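Local coordinates for putative transcriptional regulator TRANSCRIPTION REGULATOR protein (Rhizobium meliloti, PDB 5NLA) that activates transcription in response to c-di-GMP, regulating extracellular polysaccharide production, and probably binds DNA through an AraC-type helix-turn-helix region, at residues R61-R64 and A65-P69; R281-L284 and Y285-F288. One frame throughout, in Å; residues are numbered along the deposited sequence.

Neither contact closes a long loop: each joins neighbouring turns of one short helix. Following the chain from the N terminus, contact 1 comes first, on helix 59-67, whose side chains reach strands 88-94 and 97-104 of the seven-stranded antiparallel sheet and strand 72-74 of the five-stranded one. The β-rich part of the chain and the long helices after it then follow before contact 2, on helix 281-288, within the helix-turn-helix region among helices 251-261, 270-275 and 294-306. The two contacts are thus in series, neither nested nor crossing. Their centres lie 25 Å apart and their nearest atoms about 11 Å, without touching, one in the β-rich part and the other in the helical part.

Contact 1: R61-R64 and A65-P69; sequences RSWR and AHMAP
Met-67, one turn further along the helix, lays its side chain over one face of the Trp-63 indole. Met-67 CG stands 3.9 Å from the centroid of the five-membered ring of Trp-63, a CH-pi contact, and Met-67 SD 4.4 Å from the centroid of the Trp-63 six-membered ring. Met-67 reaches this face because CG lies anti to its carbonyl carbon (chi1 -61°) and the chain bends again at the next two torsions, while Trp-63 CG sits anti to its own backbone N (chi1 178°). The result is a Met-aromatic pair between residues i and i+4 of helix 59-67, turned to strands 88-94 and 97-104 of the seven-stranded sheet: both side chains touch Leu-89 and Gln-102, and the Phe-85 ring meets the indole with the planes at about 45°. Beneath the pair, Met-67 N donates to Trp-63 O at 3.1 Å. The other side of the helix is more exposed. There Ala-65 N bonds Arg-61 O at 3.2 Å, and Ala-65 CB lies 3.3 Å from Ser-62 O. Arg-64 carries its chain, bent at the third torsion, onto Asp-72 and Val-73 of strand 72-74. His-66 turns one ring face over Ser-62 O, the carbonyl that accepts His-66 N-H at 3.0 Å.

Contact 2: R281-L284 and Y285-F288; sequences RTRL and YQLF
Leu-284 and Phe-288 meet one turn apart, on the buried side of helix 281-288. Leu-284 CD1 lies 3.5 Å from Phe-288 CE1 and 3.6 Å from Phe-288 CD1, meeting the CD1-CE1 bond of the phenyl ring, and Leu-284 O faces the ring edge in its plane, 3.3 Å from Phe-288 CD1. In Leu-284, chi1 (-174°) puts CG beside the carbonyl carbon and chi2 (56°) turns CD1 to Phe-288, while Phe-288 N bonds Leu-284 O at 3.1 Å. In the AraC-type helix-turn-helix this segment is probably the recognition helix; Leu-284 rests on Ile-273 and Cys-274 of the preceding helix, and Phe-288 on Met-252, Ile-259 and Val-294, its ring edge-to-face with Tyr-297. An alanine in place of Phe-288 removes the ring, which would probably leave Leu-284 CD1 without aromatic support and open a gap toward helices 251-261 and 294-306. The outer side is looser. Gln-286 runs extended, with Gln-286 CG 3.4 Å from Thr-282 O, and Gln-286 OE1 loosely approaches the rim of one guanidinium face, 4.2 Å from Arg-283 NH1, the two planes 46° apart. Tyr-285 also lies on this exposed side, Tyr-285 CB 3.6 Å from Thr-282 O.

Contact 1: R61-R64 and A65-P69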
loop_
_atom_site.group_PDB
_atom_site.type_symbol
_atom_site.label_atom_id
_atom_site.label_comp_id
_atom_site.label_asym_id
_atom_site.label_seq_id
_atom_site.Cartn_x
_atom_site.Cartn_y
_atom_site.Cartn_z
ATOM N N ARG A 61 7.066 -3.634 20.766
ATOM C CA ARG A 61 5.922 -2.805 21.138
ATOM C C ARG A 61 5.931 -1.461 20.376
ATOM O O ARG A 61 4.899 -1.063 19.845
ATOM C CB ARG A 61 5.837 -2.617 22.663
ATOM C CG ARG A 61 5.481 -3.904 23.415
ATOM C CD ARG A 61 4.864 -3.656 24.788
ATOM N NE ARG A 61 5.760 -2.922 25.684
ATOM C CZ ARG A 61 6.637 -3.460 26.544
ATOM N NH1 ARG A 61 6.793 -4.782 26.677
ATOM N NH2 ARG A 61 7.387 -2.655 27.298
ATOM N N SER A 62 7.083 -0.793 20.281
ATOM C CA SER A 62 7.194 0.433 19.474
ATOM C C SER A 62 6.917 0.157 18.002
ATOM O O SER A 62 6.085 0.807 17.377
ATOM C CB SER A 62 8.571 1.075 19.616
ATOM O OG SER A 62 8.732 2.099 18.652
ATOM N N TRP A 63 7.618 -0.817 17.451
ATOM C CA TRP A 63 7.392 -1.220 16.072
ATOM C C TRP A 63 5.913 -1.480 15.747
ATOM O O TRP A 63 5.419 -1.083 14.685
ATOM C CB TRP A 63 8.218 -2.462 15.757
ATOM C CG TRP A 63 8.012 -2.956 14.392
ATOM C CD1 TRP A 63 7.238 -4.003 14.017
ATOM C CD2 TRP A 63 8.552 -2.408 13.209
ATOM N NE1 TRP A 63 7.277 -4.154 12.660
ATOM C CE2 TRP A 63 8.081 -3.179 12.142
ATOM C CE3 TRP A 63 9.408 -1.338 12.944
ATOM C CZ2 TRP A 63 8.421 -2.921 10.830
ATOM C CZ3 TRP A 63 9.768 -1.082 11.625
ATOM C CH2 TRP A 63 9.270 -1.868 10.588
ATOM N N ARG A 64 5.217 -2.154 16.653
ATOM C CA ARG A 64 3.808 -2.470 16.442
ATOM C C ARG A 64 2.926 -1.217 16.412
ATOM O O ARG A 64 1.942 -1.145 15.651
ATOM C CB ARG A 64 3.315 -3.414 17.524
ATOM C CG ARG A 64 1.926 -3.939 17.246
ATOM C CD ARG A 64 1.634 -5.156 18.073
ATOM N NE ARG A 64 1.675 -4.829 19.484
ATOM C CZ ARG A 64 1.563 -5.726 20.454
ATOM N NH1 ARG A 64 1.383 -7.017 20.157
ATOM N NH2 ARG A 64 1.626 -5.328 21.724
ATOM N N ALA A 65 3.282 -0.250 17.252
ATOM C CA ALA A 65 2.597 1.027 17.290
ATOM C C ALA A 65 2.742 1.741 15.959
ATOM O O ALA A 65 1.746 2.197 15.406
ATOM C CB ALA A 65 3.119 1.896 18.427
ATOM N N HIS A 66 3.969 1.807 15.440
ATOM C CA HIS A 66 4.246 2.505 14.176
ATOM C C HIS A 66 3.541 1.864 12.978
ATOM O O HIS A 66 3.180 2.550 12.033
ATOM C CB HIS A 66 5.758 2.587 13.894
ATOM C CG HIS A 66 6.525 3.420 14.878
ATOM N ND1 HIS A 66 5.987 4.526 15.506
ATOM C CD2 HIS A 66 7.800 3.318 15.328
ATOM C CE1 HIS A 66 6.890 5.059 16.309
ATOM N NE2 HIS A 66 8.000 4.348 16.216
ATOM N N MET A 67 3.346 0.551 13.029
ATOM C CA MET A 67 2.785 -0.195 11.918
ATOM C C MET A 67 1.298 -0.486 12.044
ATOM O O MET A 67 0.720 -0.968 11.089
ATOM C CB MET A 67 3.558 -1.507 11.748
ATOM C CG MET A 67 5.039 -1.333 11.427
ATOM S SD MET A 67 5.371 -0.571 9.842
ATOM C CE MET A 67 4.531 -1.756 8.817
ATOM N N ALA A 68 0.690 -0.176 13.194
ATOM C CA ALA A 68 -0.743 -0.478 13.507
ATOM C C ALA A 68 -1.804 -0.090 12.469
ATOM O O ALA A 68 -2.700 -0.890 12.198
ATOM C CB ALA A 68 -1.131 0.102 14.864
ATOM N N PRO A 69 -1.733 1.145 11.915
ATOM C CA PRO A 69 -2.645 1.547 10.840
ATOM C C PRO A 69 -2.647 0.623 9.628
ATOM O O PRO A 69 -3.648 0.552 8.917
ATOM C CB PRO A 69 -2.101 2.910 10.415
ATOM C CG PRO A 69 -1.471 3.456 11.631
ATOM C CD PRO A 69 -0.861 2.269 12.319
#

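Contact 2: R281-L284 and Y285-F288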
loop_
_atom_site.group_PDB
_atom_site.type_symbol
_atom_site.label_atom_id
_atom_site.label_comp_id
_atom_site.label_asym_id
_atom_site.label_seq_id
_atom_site.Cartn_x
_atom_site.Cartn_y
_atom_site.Cartn_z
ATOM N N ARG A 281 -23.514 9.053 6.452
ATOM C CA ARG A 281 -22.857 10.282 6.023
ATOM C C ARG A 281 -21.619 10.597 6.875
ATOM O O ARG A 281 -20.600 11.043 6.346
ATOM C CB ARG A 281 -23.871 11.428 6.056
ATOM C CG ARG A 281 -23.443 12.719 5.386
ATOM C CD ARG A 281 -23.298 12.599 3.883
ATOM N NE ARG A 281 -22.871 13.881 3.328
ATOM C CZ ARG A 281 -23.674 14.883 2.968
ATOM N NH1 ARG A 281 -25.003 14.795 3.068
ATOM N NH2 ARG A 281 -23.135 16.001 2.484
ATOM N N THR A 282 -21.709 10.319 8.179
ATOM C CA THR A 282 -20.599 10.496 9.125
ATOM C C THR A 282 -19.413 9.589 8.847
ATOM O O THR A 282 -18.263 9.994 9.025
ATOM C CB THR A 282 -21.018 10.194 10.579
ATOM O OG1 THR A 282 -21.355 8.805 10.700
ATOM C CG2 THR A 282 -22.195 11.075 11.026
ATOM N N ARG A 283 -19.681 8.350 8.458
ATOM C CA ARG A 283 -18.596 7.438 8.098
ATOM C C ARG A 283 -17.853 7.906 6.846
ATOM O O ARG A 283 -16.643 7.726 6.744
ATOM C CB ARG A 283 -19.112 6.027 7.842
ATOM C CG ARG A 283 -18.044 4.947 8.013
ATOM C CD ARG A 283 -18.092 4.406 9.428
ATOM N NE ARG A 283 -16.775 4.021 9.919
ATOM C CZ ARG A 283 -16.512 3.731 11.191
ATOM N NH1 ARG A 283 -17.467 3.773 12.132
ATOM N NH2 ARG A 283 -15.283 3.385 11.528
ATOM N N LEU A 284 -18.582 8.465 5.880
ATOM C CA LEU A 284 -17.951 8.975 4.659
ATOM C C LEU A 284 -17.020 10.141 4.989
ATOM O O LEU A 284 -15.846 10.149 4.602
ATOM C CB LEU A 284 -18.991 9.395 3.621
ATOM C CG LEU A 284 -18.418 9.803 2.262
ATOM C CD1 LEU A 284 -17.569 8.675 1.679
ATOM C CD2 LEU A 284 -19.517 10.212 1.284
ATOM N N TYR A 285 -17.550 11.089 5.750
ATOM C CA TYR A 285 -16.778 12.197 6.292
ATOM C C TYR A 285 -15.496 11.739 7.032
ATOM O O TYR A 285 -14.443 12.351 6.869
ATOM C CB TYR A 285 -17.682 13.013 7.216
ATOM C CG TYR A 285 -17.075 14.270 7.781
ATOM C CD1 TYR A 285 -16.216 14.215 8.885
ATOM C CD2 TYR A 285 -17.390 15.524 7.243
ATOM C CE1 TYR A 285 -15.674 15.370 9.418
ATOM C CE2 TYR A 285 -16.858 16.686 7.774
ATOM C CZ TYR A 285 -16.000 16.601 8.861
ATOM O OH TYR A 285 -15.461 17.737 9.406
ATOM N N GLN A 286 -15.595 10.686 7.846
ATOM C CA GLN A 286 -14.423 10.131 8.539
ATOM C C GLN A 286 -13.353 9.639 7.594
ATOM O O GLN A 286 -12.177 9.974 7.769
ATOM C CB GLN A 286 -14.791 8.968 9.448
ATOM C CG GLN A 286 -15.381 9.392 10.760
ATOM C CD GLN A 286 -15.695 8.204 11.618
ATOM O OE1 GLN A 286 -16.858 7.882 11.837
ATOM N NE2 GLN A 286 -14.659 7.526 12.089
ATOM N N LEU A 287 -13.754 8.833 6.613
ATOM C CA LEU A 287 -12.800 8.286 5.649
ATOM C C LEU A 287 -12.066 9.378 4.895
ATOM O O LEU A 287 -10.880 9.212 4.595
ATOM C CB LEU A 287 -13.479 7.341 4.659
ATOM C CG LEU A 287 -13.990 6.037 5.279
ATOM C CD1 LEU A 287 -14.964 5.310 4.367
ATOM C CD2 LEU A 287 -12.837 5.119 5.656
ATOM N N PHE A 288 -12.750 10.497 4.628
ATOM C CA PHE A 288 -12.200 11.574 3.815
ATOM C C PHE A 288 -11.684 12.795 4.586
ATOM O O PHE A 288 -11.280 13.778 3.960
ATOM C CB PHE A 288 -13.222 11.966 2.738
ATOM C CG PHE A 288 -13.348 10.944 1.649
ATOM C CD1 PHE A 288 -14.118 9.803 1.830
ATOM C CD2 PHE A 288 -12.647 11.090 0.458
ATOM C CE1 PHE A 288 -14.210 8.840 0.838
ATOM C CE2 PHE A 288 -12.729 10.130 -0.541
ATOM C CZ PHE A 288 -13.514 9.003 -0.351
#